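Local atomic coordinates of AvrA (Salmonella typhimurium, PDB entry 6BE0), a protein that probably transfers acetyl groups from acetyl-CoA to serine and threonine residues of proteins, as a bacterial effector of the YopJ family that binds inositol hexakisphosphate. Residues A[138-143]-A[206-211]. Numbering follows the deposited sequence.
Sequences SVILFE and KIHEDN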
loop_
_atom_site.group_PDB
_atom_site.type_symbol
_atom_site.label_atom_id
_atom_site.label_comp_id
_atom_site.label_asym_id
_atom_site.label_seq_id
_atom_site.Cartn_x
_atom_site.Cartn_y
_atom_site.Cartn_z
ATOM N N SER A 138 -11.348 3.455 -13.643
ATOM C CA SER A 138 -10.514 4.229 -12.727
ATOM C C SER A 138 -9.314 3.414 -12.258
ATOM O O SER A 138 -9.459 2.283 -11.793
ATOM C CB SER A 138 -11.330 4.699 -11.521
ATOM O OG SER A 138 -10.514 5.393 -10.592
ATOM N N VAL A 139 -8.131 4.003 -12.385
ATOM C CA VAL A 139 -6.892 3.370 -11.955
ATOM C C VAL A 139 -6.123 4.337 -11.067
ATOM O O VAL A 139 -5.723 5.408 -11.518
ATOM C CB VAL A 139 -6.020 2.956 -13.160
ATOM C CG1 VAL A 139 -4.744 2.266 -12.697
ATOM C CG2 VAL A 139 -6.807 2.052 -14.096
ATOM N N ILE A 140 -5.920 3.962 -9.808
ATOM C CA ILE A 140 -5.213 4.820 -8.863
ATOM C C ILE A 140 -4.001 4.113 -8.275
ATOM O O ILE A 140 -4.128 3.083 -7.613
ATOM C CB ILE A 140 -6.136 5.286 -7.723
ATOM C CG1 ILE A 140 -7.340 6.032 -8.306
ATOM C CG2 ILE A 140 -5.368 6.186 -6.752
ATOM C CD1 ILE A 140 -8.375 6.455 -7.281
ATOM N N LEU A 141 -2.827 4.688 -8.521
ATOM C CA LEU A 141 -1.573 4.173 -7.989
ATOM C C LEU A 141 -1.270 4.836 -6.652
ATOM O O LEU A 141 -1.153 6.057 -6.574
ATOM C CB LEU A 141 -0.432 4.422 -8.981
ATOM C CG LEU A 141 0.989 4.072 -8.527
ATOM C CD1 LEU A 141 1.153 2.578 -8.320
ATOM C CD2 LEU A 141 2.001 4.589 -9.538
ATOM N N PHE A 142 -1.149 4.029 -5.603
ATOM C CA PHE A 142 -0.838 4.545 -4.276
ATOM C C PHE A 142 0.628 4.318 -3.938
ATOM O O PHE A 142 1.115 3.187 -3.966
ATOM C CB PHE A 142 -1.727 3.890 -3.217
ATOM C CG PHE A 142 -3.181 4.244 -3.345
ATOM C CD1 PHE A 142 -4.028 3.481 -4.130
ATOM C CD2 PHE A 142 -3.699 5.341 -2.682
ATOM C CE1 PHE A 142 -5.365 3.807 -4.250
ATOM C CE2 PHE A 142 -5.037 5.670 -2.798
ATOM C CZ PHE A 142 -5.868 4.902 -3.581
ATOM N N GLU A 143 1.323 5.409 -3.632
ATOM C CA GLU A 143 2.702 5.354 -3.171
ATOM C C GLU A 143 2.727 5.550 -1.658
ATOM O O GLU A 143 2.351 6.618 -1.172
ATOM C CB GLU A 143 3.546 6.425 -3.864
ATOM C CG GLU A 143 3.775 6.180 -5.350
ATOM C CD GLU A 143 4.661 4.976 -5.624
ATOM O OE1 GLU A 143 5.289 4.462 -4.674
ATOM O OE2 GLU A 143 4.731 4.544 -6.794
ATOM N N LYS A 206 -15.673 7.865 -3.570
ATOM C CA LYS A 206 -15.520 9.281 -3.891
ATOM C C LYS A 206 -14.227 9.591 -4.648
ATOM O O LYS A 206 -14.248 10.329 -5.632
ATOM C CB LYS A 206 -15.576 10.127 -2.615
ATOM C CG LYS A 206 -15.500 11.627 -2.881
ATOM C CD LYS A 206 -15.860 12.450 -1.653
ATOM C CE LYS A 206 -15.703 13.944 -1.915
ATOM N NZ LYS A 206 -16.570 14.426 -3.030
ATOM N N ILE A 207 -13.106 9.037 -4.195
ATOM C CA ILE A 207 -11.822 9.329 -4.828
ATOM C C ILE A 207 -11.776 8.740 -6.239
ATOM O O ILE A 207 -11.170 9.316 -7.142
ATOM C CB ILE A 207 -10.629 8.794 -3.994
ATOM C CG1 ILE A 207 -9.303 9.240 -4.618
ATOM C CG2 ILE A 207 -10.685 7.276 -3.869
ATOM C CD1 ILE A 207 -8.098 9.039 -3.716
ATOM N N HIS A 208 -12.423 7.595 -6.423
ATOM C CA HIS A 208 -12.531 6.987 -7.745
ATOM C C HIS A 208 -13.466 7.799 -8.632
ATOM O O HIS A 208 -13.253 7.925 -9.838
ATOM C CB HIS A 208 -13.035 5.548 -7.639
ATOM C CG HIS A 208 -11.967 4.558 -7.303
ATOM N ND1 HIS A 208 -10.970 4.212 -8.189
ATOM C CD2 HIS A 208 -11.741 3.834 -6.181
ATOM C CE1 HIS A 208 -10.174 3.320 -7.627
ATOM N NE2 HIS A 208 -10.621 3.073 -6.409
ATOM N N GLU A 209 -14.506 8.346 -8.016
ATOM C CA GLU A 209 -15.491 9.145 -8.726
ATOM C C GLU A 209 -14.866 10.445 -9.219
ATOM O O GLU A 209 -15.062 10.847 -10.365
ATOM C CB GLU A 209 -16.685 9.430 -7.814
ATOM C CG GLU A 209 -17.895 10.023 -8.512
ATOM C CD GLU A 209 -19.120 10.049 -7.617
ATOM O OE1 GLU A 209 -18.983 9.734 -6.415
ATOM O OE2 GLU A 209 -20.218 10.376 -8.116
ATOM N N ASP A 210 -14.098 11.092 -8.347
ATOM C CA ASP A 210 -13.442 12.350 -8.687
ATOM C C ASP A 210 -12.312 12.133 -9.689
ATOM O O ASP A 210 -11.989 13.026 -10.473
ATOM C CB ASP A 210 -12.904 13.030 -7.425
ATOM C CG ASP A 210 -14.002 13.674 -6.592
ATOM O OD1 ASP A 210 -15.109 13.906 -7.125
ATOM O OD2 ASP A 210 -13.750 13.960 -5.403
ATOM N N ASN A 211 -11.707 10.951 -9.660
ATOM C CA ASN A 211 -10.691 10.595 -10.643
ATOM C C ASN A 211 -11.312 10.512 -12.035
ATOM O O ASN A 211 -10.768 11.041 -13.005
ATOM C CB ASN A 211 -10.028 9.265 -10.279
ATOM C CG ASN A 211 -8.894 8.899 -11.220
ATOM O OD1 ASN A 211 -8.274 9.769 -11.832
ATOM N ND2 ASN A 211 -8.619 7.604 -11.340
#
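Ser138 meets two side chains of the 206-211 helix through its hydroxyl. Ser138 OG lies 2.7 Å from His208 ND1, at the edge of the imidazole and in its plane. Either atom could donate this hydrogen bond. Asn211 ND2 donates a second bond to Ser138 OG, 3.0 Å long, with an N-H...O angle of 155°. Here OG lies a little out of the amide plane. The serine oxygen is held by two groups one helical turn apart. Ser138 OG is anti to the backbone N (chi1 177°), which places it between His208 and Asn211. Two residues along the strand, Ile140 CD1 sits over one face of the His208 ring, 3.8 Å from the centroid and shifted toward the rim near ND1 and CE1, a CH-pi contact. Ile140 CD1 also touches Ile207 CG1 at 4.0 Å. Ile140 CG1 lies 3.6 Å from Asn211 ND2.

Strand 136-143 belongs to the mixed five-stranded sheet of the YopJ-family acetyltransferase, a family grouped with the CA-clan cysteine peptidases. It lies between strands 125-133 and 170-176. Helix 205-212 packs on one side of this sheet, and the short segments run at 113° to each other. This buried packing is structural and lies away from the inositol hexakisphosphate site: the His208 side chain is about 12 Å from that of Lys196.

Neighbouring strands help position the polar groups. Asp129 OD2 is hydrogen-bonded to His208 NE2, so both ring nitrogens are engaged. The carboxylate may polarise the imidazole. Asn211 ND2 also makes a weak hydrogen bond to the backbone O of Tyr171.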